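Local coordinates for NIF3-related protein (Bacillus cereus, PDB 2GX8) that is of unknown function but binds a pair of zinc ions in a conserved NIF3-family dimetal site and carries an additional, probably regulatory, domain, at residues H66-L71 / V78-Q83; E143-Q148 / A285-Q290; G356-K361 / H390-I395. All blocks are in the same frame, centred on the assembly; numbering follows the deposited sequence.

Interaction 1 of 3, residues H66-L71 / V78-Q83; sequences HVLIAL and VDEAIQ
L68, in the middle of strand 66-70, and A81, in helix 75-84, bring their backbones nearest to each other, with 6.5 Å between L68 CA and A81 CA. The strand residues alternate, so that L68 and A70 point their CB atoms toward the helix while V67 and I69 face the other way, onto I384. The helical side is regular, with I82 N bonded to V78 O at 3.1 Å.

The side chain of L68 carries the contact. Its CG stands anti to the backbone N (chi1 -173°), which holds the branched end out from the sheet. From there CD2 meets the methyl of A81, 3.9 Å from A81 CB. Alanine suits this place because its small methyl lets strand and helix come close enough for the leucine to touch it; the same methyl also rests on I89 of the neighbouring strand.

Strand 66-70, helix 75-84 and strand 88-91 form a beta-alpha-beta unit. The two strands lie side by side and parallel, L68 bonding through its backbone to V88 and I90, and the helix packs on one face of their sheet.

E80 brings a different kind of surface. Its chain is extended beyond CG and runs across the leucine side chain at about a right angle. The carboxylate oxygen E80 OE2 lies against both leucine methyls, 3.7 Å from L68 CD2 and 3.9 Å from L68 CD1. This is van der Waals contact, and the polar demand of the carboxylate is met just after strand 383-386, where S387 OG bonds to E80 OE2 and the backbone N of Q388 to E80 OE1.

Interaction 2 of 3, residues E143-Q148 / A285-Q290; sequences EALGLQ and AEHVKQ
Next to L145, the residue that packs on V288, the backbone N of G146 bonds to E143 O at 2.8 Å and closes the last turn of helix 137-145. G146 is the first residue to leave helical angles, and its positive phi (78°), with two bonds back into the last turn, makes this end a Schellman motif. It is this phi that redirects the chain, and glycine takes it readily because it has no CB. The chain then continues through L147 to Q148, whose backbone pairs with Y274 and whose side-chain NE2 bonds to Q276 OE1.

Against this helix end lies helix 281-292, which comes nearest at V288: L145 CA and V288 CA are 6.8 Å apart. The contact is a helix-to-helix one between elements far apart in sequence, and L145 also touches S291 and L292 one turn further along.

H287 and V288 offer L145 two unlike surfaces. The imidazole of H287 has its CG anti to the backbone N (chi1 180°), which swings the ring across to the end of helix 137-145. It presents an edge there, with the carbonyl carbon L145 C at that edge, but the closeness of the carbonyl group to H287 CE1 is doubtful in the model. H287 ND1 is buried by the contact and has no polar partner in the model.

Apolar contact completes the interface, and it is the sound part of it. The CD2 branch of L145 meets V288, a beta-branched residue, compact and close to its helix: L145 CD2 lies 4.0 Å from V288 CG2 and 4.2 Å from V288 CA.

Interaction 3 of 3, residues G356-K361 / H390-I395; sequences GHNVEK and HTDPFI. With ZN (zinc ion), chain L; ZN (zinc ion), chain M.
N358 and D392 lie against each other where a 3-10 turn, residues 357-361, meets the loop before the C-terminal strand; the same turn supplies ligands to the dimetal site of the NIF3 family. The van der Waals part is an offset stack: the amide and carboxylate planes are only 12° apart, but each group lies mainly against the other's CB. N358 CB sits by the carboxylate, 3.5 Å from D392 CG, and the amide lies over the aspartate methylene, with N358 CG 3.6 Å from D392 CB. With CG anti to its backbone N (chi1 -169°), N358 directs its amide at the loop. D392 N lies over one face of the H390 ring, toward the rim.

Waters make the polar links. One accepts from N358 N at 3.1 Å and donates to D392 OD2 at 2.6 Å. The other accepts from both N358 ND2 (2.9 Å) and T391 N (3.0 Å). Asparagine suits the place because its amide serves two neighbours: OD1 also bonds to Y339 OH of the second subunit, which places the contact at the interface. T391 OG1 bonds instead to D72 OD2.

Metal bonds form the third group, on the other side of the turn. H357 NE2 binds the zinc ion of chain L at 2.1 Å, and its ND1 bonds to D336 OD2, which, together with the metal bond, helps to fix the ring's rotation. E360 bridges the pair: E360 OE1 joins H357 and H93 on the first zinc ion, while E360 OE2 joins H92 and D131 on the zinc ion of chain M, 2.2 Å from it.

In the fold
From the N terminus, interaction 1 comes first: six residues, the last three already in helix 75-84, bring that helix back over strand 66-70. Interaction 2 closes a long loop of 136 residues, holding much of the large beta sheet, and joins the end of helix 137-145 to helix 281-292. Interaction 3 closes a loop of 28 residues and joins the zinc-binding turn after strand 351-354 to the segment leading to the C-terminal strand. The three follow in series, so none nests in or crosses another. In space, however, L71, in segment 66-71, packs on N358 and E360 of interaction 3. Interaction 2 stands about 6 Å from interaction 3 at the nearest atoms, and both reach the second subunit.

Interaction 1 of 3, residues H66-L71 / V78-Q83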
ATOM      1  N   HIS C  66     -31.307   9.277  33.623  1.00 55.18           N
ATOM      2  CA  HIS C  66     -32.008   9.377  32.341  1.00 54.16           C
ATOM      3  C   HIS C  66     -31.056   9.162  31.196  1.00 52.63           C
ATOM      4  O   HIS C  66     -29.936   9.653  31.234  1.00 53.46           O
ATOM      5  CB  HIS C  66     -32.590  10.770  32.128  1.00 54.91           C
ATOM      6  CG  HIS C  66     -33.706  11.128  33.054  1.00 55.33           C
ATOM      7  ND1 HIS C  66     -33.491  11.629  34.322  1.00 58.48           N
ATOM      8  CD2 HIS C  66     -35.047  11.113  32.877  1.00 55.54           C
ATOM      9  CE1 HIS C  66     -34.653  11.871  34.897  1.00 57.59           C
ATOM     10  NE2 HIS C  66     -35.613  11.569  34.040  1.00 57.22           N
ATOM     11  N   VAL C  67     -31.521   8.456  30.169  1.00 51.29           N
ATOM     12  CA  VAL C  67     -30.724   8.164  28.956  1.00 50.41           C
ATOM     13  C   VAL C  67     -31.528   8.549  27.705  1.00 50.82           C
ATOM     14  O   VAL C  67     -32.755   8.409  27.700  1.00 49.68           O
ATOM     15  CB  VAL C  67     -30.372   6.650  28.877  1.00 50.98           C
ATOM     16  CG1 VAL C  67     -29.331   6.365  27.841  1.00 45.90           C
ATOM     17  CG2 VAL C  67     -29.865   6.146  30.265  1.00 50.35           C
ATOM     18  N   LEU C  68     -30.842   9.013  26.646  1.00 50.68           N
ATOM     19  CA  LEU C  68     -31.511   9.380  25.399  1.00 50.62           C
ATOM     20  C   LEU C  68     -31.069   8.496  24.221  1.00 53.14           C
ATOM     21  O   LEU C  68     -29.856   8.318  23.979  1.00 53.96           O
ATOM     22  CB  LEU C  68     -31.231  10.852  25.047  1.00 51.15           C
ATOM     23  CG  LEU C  68     -31.967  11.500  23.868  1.00 50.00           C
ATOM     24  CD1 LEU C  68     -33.462  11.613  24.154  1.00 47.27           C
ATOM     25  CD2 LEU C  68     -31.393  12.886  23.560  1.00 46.20           C
ATOM     26  N   ILE C  69     -32.038   7.947  23.492  1.00 51.49           N
ATOM     27  CA  ILE C  69     -31.706   7.184  22.316  1.00 50.13           C
ATOM     28  C   ILE C  69     -31.831   8.138  21.121  1.00 51.24           C
ATOM     29  O   ILE C  69     -32.881   8.772  20.925  1.00 50.51           O
ATOM     30  CB  ILE C  69     -32.625   5.975  22.108  1.00 51.03           C
ATOM     31  CG1 ILE C  69     -32.835   5.207  23.425  1.00 46.57           C
ATOM     32  CG2 ILE C  69     -32.026   5.050  21.086  1.00 47.90           C
ATOM     33  CD1 ILE C  69     -31.537   4.677  24.002  1.00 45.53           C
ATOM     34  N   ALA C  70     -30.764   8.229  20.328  1.00 50.16           N
ATOM     35  CA  ALA C  70     -30.746   9.100  19.148  1.00 51.23           C
ATOM     36  C   ALA C  70     -30.273   8.368  17.916  1.00 51.54           C
ATOM     37  O   ALA C  70     -29.648   7.315  18.027  1.00 52.93           O
ATOM     38  CB  ALA C  70     -29.828  10.318  19.396  1.00 49.04           C
ATOM     39  N   LEU C  71     -30.571   8.937  16.747  1.00 52.13           N
ATOM     40  CA  LEU C  71     -30.043   8.428  15.495  1.00 52.82           C
ATOM     41  C   LEU C  71     -28.781   9.277  15.187  1.00 55.89           C
ATOM     42  O   LEU C  71     -27.659   8.757  15.123  1.00 58.34           O
ATOM     43  CB  LEU C  71     -31.102   8.477  14.384  1.00 51.64           C
ATOM     44  CG  LEU C  71     -30.630   8.189  12.948  1.00 52.72           C
ATOM     45  CD1 LEU C  71     -30.136   6.778  12.831  1.00 53.56           C
ATOM     46  CD2 LEU C  71     -31.714   8.434  11.914  1.00 47.44           C
ATOM     47  N   VAL C  78     -28.631  17.318  21.596  1.00 56.37           N
ATOM     48  CA  VAL C  78     -27.898  17.549  22.840  1.00 55.72           C
ATOM     49  C   VAL C  78     -28.705  18.508  23.743  1.00 56.89           C
ATOM     50  O   VAL C  78     -28.784  18.286  24.956  1.00 57.44           O
ATOM     51  CB  VAL C  78     -26.423  18.039  22.605  1.00 55.96           C
ATOM     52  CG1 VAL C  78     -25.677  18.131  23.922  1.00 55.37           C
ATOM     53  CG2 VAL C  78     -25.655  17.078  21.712  1.00 50.92           C
ATOM     54  N   ASP C  79     -29.323  19.545  23.158  1.00 57.16           N
ATOM     55  CA  ASP C  79     -30.177  20.460  23.930  1.00 58.22           C
ATOM     56  C   ASP C  79     -31.301  19.660  24.585  1.00 58.20           C
ATOM     57  O   ASP C  79     -31.718  19.974  25.699  1.00 58.66           O
ATOM     58  CB  ASP C  79     -30.850  21.551  23.071  1.00 58.43           C
ATOM     59  CG  ASP C  79     -29.888  22.597  22.531  1.00 61.15           C
ATOM     60  OD1 ASP C  79     -28.763  22.771  23.062  1.00 63.21           O
ATOM     61  OD2 ASP C  79     -30.294  23.278  21.564  1.00 62.54           O
ATOM     62  N   GLU C  80     -31.792  18.639  23.878  1.00 58.02           N
ATOM     63  CA  GLU C  80     -32.897  17.807  24.363  1.00 57.76           C
ATOM     64  C   GLU C  80     -32.482  16.967  25.567  1.00 57.41           C
ATOM     65  O   GLU C  80     -33.251  16.777  26.510  1.00 56.94           O
ATOM     66  CB  GLU C  80     -33.397  16.895  23.254  1.00 57.48           C
ATOM     67  CG  GLU C  80     -34.683  16.160  23.595  1.00 59.29           C
ATOM     68  CD  GLU C  80     -35.098  15.177  22.522  1.00 60.23           C
ATOM     69  OE1 GLU C  80     -36.322  14.954  22.367  1.00 61.53           O
ATOM     70  OE2 GLU C  80     -34.202  14.649  21.821  1.00 60.40           O
ATOM     71  N   ALA C  81     -31.246  16.479  25.516  1.00 56.59           N
ATOM     72  CA  ALA C  81     -30.688  15.672  26.574  1.00 56.12           C
ATOM     73  C   ALA C  81     -30.515  16.516  27.843  1.00 56.17           C
ATOM     74  O   ALA C  81     -30.645  16.009  28.960  1.00 56.98           O
ATOM     75  CB  ALA C  81     -29.372  15.086  26.129  1.00 55.96           C
ATOM     76  N   ILE C  82     -30.237  17.805  27.658  1.00 55.91           N
ATOM     77  CA  ILE C  82     -30.083  18.741  28.768  1.00 54.74           C
ATOM     78  C   ILE C  82     -31.451  19.098  29.384  1.00 56.01           C
ATOM     79  O   ILE C  82     -31.564  19.279  30.620  1.00 55.24           O
ATOM     80  CB  ILE C  82     -29.282  19.985  28.310  1.00 54.11           C
ATOM     81  CG1 ILE C  82     -27.927  19.538  27.792  1.00 50.83           C
ATOM     82  CG2 ILE C  82     -29.056  20.972  29.430  1.00 53.00           C
ATOM     83  CD1 ILE C  82     -27.125  20.636  27.193  1.00 50.31           C
ATOM     84  N   GLN C  83     -32.499  19.169  28.557  1.00 56.20           N
ATOM     85  CA  GLN C  83     -33.833  19.501  29.096  1.00 57.77           C
ATOM     86  C   GLN C  83     -34.478  18.315  29.818  1.00 57.27           C
ATOM     87  O   GLN C  83     -35.472  18.476  30.542  1.00 57.73           O
ATOM     88  CB  GLN C  83     -34.770  20.042  28.008  1.00 58.06           C
ATOM     89  CG  GLN C  83     -34.389  21.417  27.456  1.00 62.58           C
ATOM     90  CD  GLN C  83     -34.539  22.582  28.473  1.00 68.94           C
ATOM     91  OE1 GLN C  83     -33.786  23.562  28.423  1.00 69.13           O
ATOM     92  NE2 GLN C  83     -35.511  22.473  29.389  1.00 69.20           N
TER

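Interaction 2 of 3, residues E143-Q148 / A285-Q290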
ATOM      1  N   GLU C 143     -40.831  -5.168  10.022  1.00 54.38           N
ATOM      2  CA  GLU C 143     -42.112  -5.177  10.738  1.00 55.71           C
ATOM      3  C   GLU C 143     -42.939  -4.015  10.265  1.00 54.61           C
ATOM      4  O   GLU C 143     -44.089  -4.178   9.913  1.00 55.38           O
ATOM      5  CB  GLU C 143     -41.936  -4.965  12.240  1.00 54.98           C
ATOM      6  CG  GLU C 143     -41.121  -6.007  13.014  1.00 61.03           C
ATOM      7  CD  GLU C 143     -40.749  -5.533  14.460  1.00 61.99           C
ATOM      8  OE1 GLU C 143     -41.523  -4.721  15.054  1.00 67.28           O
ATOM      9  OE2 GLU C 143     -39.685  -5.983  14.996  1.00 68.57           O
ATOM     10  N   ALA C 144     -42.335  -2.828  10.260  1.00 55.05           N
ATOM     11  CA  ALA C 144     -43.012  -1.588   9.874  1.00 53.80           C
ATOM     12  C   ALA C 144     -43.671  -1.712   8.504  1.00 53.54           C
ATOM     13  O   ALA C 144     -44.773  -1.205   8.286  1.00 51.64           O
ATOM     14  CB  ALA C 144     -42.027  -0.430   9.899  1.00 52.87           C
ATOM     15  N   LEU C 145     -42.976  -2.409   7.599  1.00 52.68           N
ATOM     16  CA  LEU C 145     -43.469  -2.675   6.256  1.00 52.70           C
ATOM     17  C   LEU C 145     -44.483  -3.837   6.150  1.00 53.36           C
ATOM     18  O   LEU C 145     -45.116  -4.011   5.117  1.00 54.45           O
ATOM     19  CB  LEU C 145     -42.293  -2.952   5.326  1.00 50.39           C
ATOM     20  CG  LEU C 145     -41.359  -1.784   5.007  1.00 51.40           C
ATOM     21  CD1 LEU C 145     -40.228  -2.312   4.146  1.00 45.63           C
ATOM     22  CD2 LEU C 145     -42.076  -0.586   4.351  1.00 47.31           C
ATOM     23  N   GLY C 146     -44.625  -4.637   7.202  1.00 54.43           N
ATOM     24  CA  GLY C 146     -45.516  -5.793   7.166  1.00 54.78           C
ATOM     25  C   GLY C 146     -44.923  -6.985   6.412  1.00 55.39           C
ATOM     26  O   GLY C 146     -45.652  -7.794   5.842  1.00 56.95           O
ATOM     27  N   LEU C 147     -43.602  -7.106   6.398  1.00 56.37           N
ATOM     28  CA  LEU C 147     -42.960  -8.218   5.714  1.00 56.27           C
ATOM     29  C   LEU C 147     -42.989  -9.489   6.570  1.00 57.99           C
ATOM     30  O   LEU C 147     -42.748  -9.450   7.790  1.00 58.15           O
ATOM     31  CB  LEU C 147     -41.514  -7.892   5.335  1.00 55.27           C
ATOM     32  CG  LEU C 147     -41.142  -6.742   4.405  1.00 54.05           C
ATOM     33  CD1 LEU C 147     -39.750  -7.010   3.913  1.00 50.68           C
ATOM     34  CD2 LEU C 147     -42.072  -6.611   3.205  1.00 50.21           C
ATOM     35  N   GLN C 148     -43.256 -10.612   5.903  1.00 59.25           N
ATOM     36  CA  GLN C 148     -43.327 -11.936   6.525  1.00 59.82           C
ATOM     37  C   GLN C 148     -42.224 -12.880   6.041  1.00 60.12           C
ATOM     38  O   GLN C 148     -41.625 -12.663   4.977  1.00 59.66           O
ATOM     39  CB  GLN C 148     -44.678 -12.525   6.238  1.00 59.26           C
ATOM     40  CG  GLN C 148     -45.749 -11.687   6.852  1.00 62.12           C
ATOM     41  CD  GLN C 148     -47.033 -11.790   6.117  1.00 65.04           C
ATOM     42  OE1 GLN C 148     -47.403 -12.857   5.616  1.00 64.59           O
ATOM     43  NE2 GLN C 148     -47.741 -10.670   6.031  1.00 69.34           N
ATOM     44  N   ALA C 285     -44.500   1.755  -3.201  1.00 53.16           N
ATOM     45  CA  ALA C 285     -43.842   3.035  -2.870  1.00 51.65           C
ATOM     46  C   ALA C 285     -44.664   3.918  -1.938  1.00 52.67           C
ATOM     47  O   ALA C 285     -44.089   4.521  -1.042  1.00 52.15           O
ATOM     48  CB  ALA C 285     -43.550   3.781  -4.104  1.00 52.77           C
ATOM     49  N   GLU C 286     -45.987   4.006  -2.168  1.00 52.25           N
ATOM     50  CA  GLU C 286     -46.917   4.729  -1.283  1.00 54.36           C
ATOM     51  C   GLU C 286     -46.931   4.074   0.079  1.00 54.32           C
ATOM     52  O   GLU C 286     -46.861   4.758   1.104  1.00 54.63           O
ATOM     53  CB  GLU C 286     -48.369   4.736  -1.825  1.00 54.05           C
ATOM     54  CG  GLU C 286     -48.562   5.664  -3.005  1.00 58.41           C
ATOM     55  CD  GLU C 286     -48.095   7.085  -2.681  1.00 67.32           C
ATOM     56  OE1 GLU C 286     -48.626   7.624  -1.677  1.00 71.80           O
ATOM     57  OE2 GLU C 286     -47.210   7.642  -3.412  1.00 59.37           O
ATOM     58  N   HIS C 287     -47.036   2.745   0.074  1.00 54.45           N
ATOM     59  CA  HIS C 287     -47.015   1.962   1.296  1.00 54.31           C
ATOM     60  C   HIS C 287     -45.719   2.231   2.057  1.00 54.80           C
ATOM     61  O   HIS C 287     -45.756   2.385   3.259  1.00 55.77           O
ATOM     62  CB  HIS C 287     -47.156   0.484   1.005  1.00 53.94           C
ATOM     63  CG  HIS C 287     -47.137  -0.370   2.234  1.00 56.17           C
ATOM     64  ND1 HIS C 287     -46.062  -1.164   2.574  1.00 57.01           N
ATOM     65  CD2 HIS C 287     -48.059  -0.544   3.213  1.00 58.85           C
ATOM     66  CE1 HIS C 287     -46.319  -1.789   3.709  1.00 55.35           C
ATOM     67  NE2 HIS C 287     -47.520  -1.423   4.125  1.00 58.49           N
ATOM     68  N   VAL C 288     -44.584   2.308   1.377  1.00 54.48           N
ATOM     69  CA  VAL C 288     -43.343   2.676   2.079  1.00 55.62           C
ATOM     70  C   VAL C 288     -43.447   4.036   2.771  1.00 55.72           C
ATOM     71  O   VAL C 288     -42.937   4.199   3.867  1.00 56.27           O
ATOM     72  CB  VAL C 288     -42.143   2.649   1.151  1.00 55.14           C
ATOM     73  CG1 VAL C 288     -40.915   3.353   1.777  1.00 57.33           C
ATOM     74  CG2 VAL C 288     -41.835   1.210   0.810  1.00 56.00           C
ATOM     75  N   LYS C 289     -44.158   4.986   2.160  1.00 56.53           N
ATOM     76  CA  LYS C 289     -44.267   6.349   2.722  1.00 56.53           C
ATOM     77  C   LYS C 289     -45.107   6.422   3.974  1.00 56.37           C
ATOM     78  O   LYS C 289     -44.729   7.062   4.944  1.00 56.08           O
ATOM     79  CB  LYS C 289     -44.780   7.363   1.677  1.00 56.49           C
ATOM     80  CG  LYS C 289     -43.903   7.459   0.437  1.00 56.32           C
ATOM     81  CD  LYS C 289     -44.012   8.778  -0.312  1.00 58.03           C
ATOM     82  CE  LYS C 289     -45.343   8.966  -0.971  1.00 62.52           C
ATOM     83  NZ  LYS C 289     -45.458  10.333  -1.550  1.00 61.05           N
ATOM     84  N   GLN C 290     -46.255   5.762   3.939  1.00 56.70           N
ATOM     85  CA  GLN C 290     -47.182   5.754   5.052  1.00 57.50           C
ATOM     86  C   GLN C 290     -46.582   4.949   6.178  1.00 56.36           C
ATOM     87  O   GLN C 290     -46.569   5.362   7.340  1.00 57.06           O
ATOM     88  CB  GLN C 290     -48.541   5.180   4.578  1.00 58.32           C
ATOM     89  CG  GLN C 290     -49.578   4.851   5.657  1.00 64.42           C
ATOM     90  CD  GLN C 290     -49.417   3.436   6.256  1.00 73.64           C
ATOM     91  OE1 GLN C 290     -49.751   3.202   7.420  1.00 75.95           O
ATOM     92  NE2 GLN C 290     -48.899   2.495   5.457  1.00 75.36           N
TER

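Interaction 3 of 3, residues G356-K361 / H390-I395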
ATOM      1  N   GLY C 356     -35.073   7.370   1.943  1.00 51.71           N
ATOM      2  CA  GLY C 356     -34.094   8.176   2.650  1.00 50.44           C
ATOM      3  C   GLY C 356     -33.466   7.401   3.790  1.00 53.34           C
ATOM      4  O   GLY C 356     -34.109   6.556   4.433  1.00 53.03           O
ATOM      5  N   HIS C 357     -32.195   7.701   4.046  1.00 53.06           N
ATOM      6  CA  HIS C 357     -31.408   7.086   5.098  1.00 55.23           C
ATOM      7  C   HIS C 357     -32.088   7.314   6.471  1.00 54.12           C
ATOM      8  O   HIS C 357     -32.028   6.478   7.353  1.00 53.60           O
ATOM      9  CB  HIS C 357     -30.033   7.763   5.082  1.00 54.87           C
ATOM     10  CG  HIS C 357     -28.960   7.049   5.837  1.00 59.15           C
ATOM     11  ND1 HIS C 357     -27.686   6.897   5.330  1.00 62.35           N
ATOM     12  CD2 HIS C 357     -28.942   6.490   7.071  1.00 60.76           C
ATOM     13  CE1 HIS C 357     -26.926   6.281   6.216  1.00 61.28           C
ATOM     14  NE2 HIS C 357     -27.673   6.003   7.276  1.00 65.05           N
ATOM     15  N   ASN C 358     -32.769   8.444   6.616  1.00 53.74           N
ATOM     16  CA  ASN C 358     -33.398   8.801   7.868  1.00 52.90           C
ATOM     17  C   ASN C 358     -34.513   7.879   8.326  1.00 54.24           C
ATOM     18  O   ASN C 358     -34.979   8.048   9.433  1.00 53.86           O
ATOM     19  CB  ASN C 358     -33.896  10.241   7.818  1.00 52.80           C
ATOM     20  CG  ASN C 358     -34.335  10.764   9.166  1.00 49.95           C
ATOM     21  OD1 ASN C 358     -33.506  11.100  10.020  1.00 51.88           O
ATOM     22  ND2 ASN C 358     -35.644  10.873   9.355  1.00 50.12           N
ATOM     23  N   VAL C 359     -34.937   6.909   7.513  1.00 54.12           N
ATOM     24  CA  VAL C 359     -35.977   5.988   7.964  1.00 55.02           C
ATOM     25  C   VAL C 359     -35.466   5.059   9.076  1.00 55.38           C
ATOM     26  O   VAL C 359     -36.239   4.341   9.691  1.00 56.43           O
ATOM     27  CB  VAL C 359     -36.644   5.178   6.805  1.00 54.76           C
ATOM     28  CG1 VAL C 359     -37.171   6.124   5.748  1.00 54.36           C
ATOM     29  CG2 VAL C 359     -35.687   4.178   6.189  1.00 55.20           C
ATOM     30  N   GLU C 360     -34.156   5.062   9.308  1.00 54.59           N
ATOM     31  CA  GLU C 360     -33.549   4.309  10.407  1.00 54.95           C
ATOM     32  C   GLU C 360     -33.917   4.884  11.760  1.00 53.77           C
ATOM     33  O   GLU C 360     -33.562   4.346  12.784  1.00 53.19           O
ATOM     34  CB  GLU C 360     -32.043   4.367  10.327  1.00 54.33           C
ATOM     35  CG  GLU C 360     -31.496   3.530   9.252  1.00 58.63           C
ATOM     36  CD  GLU C 360     -29.985   3.493   9.338  1.00 61.06           C
ATOM     37  OE1 GLU C 360     -29.370   4.554   9.592  1.00 57.73           O
ATOM     38  OE2 GLU C 360     -29.417   2.396   9.176  1.00 63.33           O
ATOM     39  N   LYS C 361     -34.607   6.010  11.746  1.00 54.27           N
ATOM     40  CA  LYS C 361     -35.074   6.660  12.947  1.00 54.26           C
ATOM     41  C   LYS C 361     -35.968   5.718  13.782  1.00 53.75           C
ATOM     42  O   LYS C 361     -36.198   5.976  14.960  1.00 54.10           O
ATOM     43  CB  LYS C 361     -35.840   7.918  12.533  1.00 52.72           C
ATOM     44  CG  LYS C 361     -37.124   7.604  11.771  1.00 54.96           C
ATOM     45  CD  LYS C 361     -37.880   8.856  11.460  1.00 58.24           C
ATOM     46  CE  LYS C 361     -39.224   8.574  10.784  1.00 61.91           C
ATOM     47  NZ  LYS C 361     -39.139   8.431   9.332  1.00 60.89           N
ATOM     48  N   HIS C 390     -36.594  15.555  14.580  1.00 56.30           N
ATOM     49  CA  HIS C 390     -36.544  15.060  13.233  1.00 56.51           C
ATOM     50  C   HIS C 390     -35.176  15.450  12.635  1.00 55.35           C
ATOM     51  O   HIS C 390     -34.856  16.637  12.566  1.00 55.00           O
ATOM     52  CB  HIS C 390     -37.689  15.708  12.458  1.00 57.10           C
ATOM     53  CG  HIS C 390     -37.795  15.246  11.044  1.00 61.88           C
ATOM     54  ND1 HIS C 390     -38.337  14.024  10.699  1.00 66.67           N
ATOM     55  CD2 HIS C 390     -37.427  15.836   9.883  1.00 68.77           C
ATOM     56  CE1 HIS C 390     -38.297  13.880   9.387  1.00 69.59           C
ATOM     57  NE2 HIS C 390     -37.753  14.966   8.867  1.00 71.25           N
ATOM     58  N   THR C 391     -34.377  14.479  12.198  1.00 53.26           N
ATOM     59  CA  THR C 391     -33.044  14.813  11.685  1.00 53.20           C
ATOM     60  C   THR C 391     -32.759  14.495  10.219  1.00 54.03           C
ATOM     61  O   THR C 391     -31.601  14.349   9.848  1.00 53.52           O
ATOM     62  CB  THR C 391     -31.925  14.177  12.539  1.00 53.39           C
ATOM     63  OG1 THR C 391     -32.124  12.759  12.584  1.00 52.59           O
ATOM     64  CG2 THR C 391     -31.935  14.725  13.966  1.00 51.52           C
ATOM     65  N   ASP C 392     -33.801  14.402   9.398  1.00 54.31           N
ATOM     66  CA  ASP C 392     -33.640  14.177   7.984  1.00 54.39           C
ATOM     67  C   ASP C 392     -33.181  15.497   7.381  1.00 54.67           C
ATOM     68  O   ASP C 392     -33.865  16.518   7.508  1.00 54.95           O
ATOM     69  CB  ASP C 392     -34.990  13.796   7.384  1.00 56.30           C
ATOM     70  CG  ASP C 392     -34.885  13.121   6.003  1.00 57.18           C
ATOM     71  OD1 ASP C 392     -35.938  12.657   5.531  1.00 61.83           O
ATOM     72  OD2 ASP C 392     -33.783  13.012   5.405  1.00 59.95           O
ATOM     73  N   PRO C 393     -31.994  15.513   6.762  1.00 54.89           N
ATOM     74  CA  PRO C 393     -31.523  16.776   6.141  1.00 54.46           C
ATOM     75  C   PRO C 393     -32.273  17.193   4.893  1.00 54.90           C
ATOM     76  O   PRO C 393     -32.152  18.340   4.486  1.00 57.06           O
ATOM     77  CB  PRO C 393     -30.072  16.488   5.780  1.00 53.65           C
ATOM     78  CG  PRO C 393     -29.888  15.018   5.826  1.00 54.41           C
ATOM     79  CD  PRO C 393     -31.007  14.424   6.670  1.00 54.68           C
ATOM     80  N   PHE C 394     -33.075  16.294   4.326  1.00 55.22           N
ATOM     81  CA  PHE C 394     -33.809  16.513   3.068  1.00 54.91           C
ATOM     82  C   PHE C 394     -35.316  16.782   3.146  1.00 55.78           C
ATOM     83  O   PHE C 394     -36.023  16.161   3.933  1.00 55.23           O
ATOM     84  CB  PHE C 394     -33.689  15.271   2.172  1.00 54.25           C
ATOM     85  CG  PHE C 394     -32.294  14.892   1.845  1.00 54.09           C
ATOM     86  CD1 PHE C 394     -31.705  13.784   2.448  1.00 55.53           C
ATOM     87  CD2 PHE C 394     -31.548  15.645   0.931  1.00 55.34           C
ATOM     88  CE1 PHE C 394     -30.379  13.434   2.181  1.00 54.26           C
ATOM     89  CE2 PHE C 394     -30.226  15.295   0.645  1.00 54.99           C
ATOM     90  CZ  PHE C 394     -29.639  14.187   1.270  1.00 53.15           C
ATOM     91  N   ILE C 395     -35.783  17.677   2.262  1.00 55.00           N
ATOM     92  CA  ILE C 395     -37.170  18.018   2.079  1.00 55.04           C
ATOM     93  C   ILE C 395     -37.479  17.822   0.605  1.00 54.98           C
ATOM     94  O   ILE C 395     -36.810  18.390  -0.257  1.00 55.36           O
ATOM     95  CB  ILE C 395     -37.425  19.496   2.397  1.00 55.74           C
ATOM     96  CG1 ILE C 395     -37.018  19.824   3.840  1.00 57.82           C
ATOM     97  CG2 ILE C 395     -38.869  19.866   2.147  1.00 55.31           C
ATOM     98  CD1 ILE C 395     -37.103  21.328   4.180  1.00 58.01           C
TER
HETATM   99 ZN    ZN L 374     -26.972   4.859   8.943  1.00 55.72          ZN
HETATM  100 ZN    ZN M 375     -27.638   1.892  10.290  1.00 60.75          ZN
HETATM  101  O   HOH W   1     -32.553  10.887   4.657  1.00 39.36           O
HETATM  102  O   HOH W   2     -35.827  11.893  12.064  1.00 46.08           O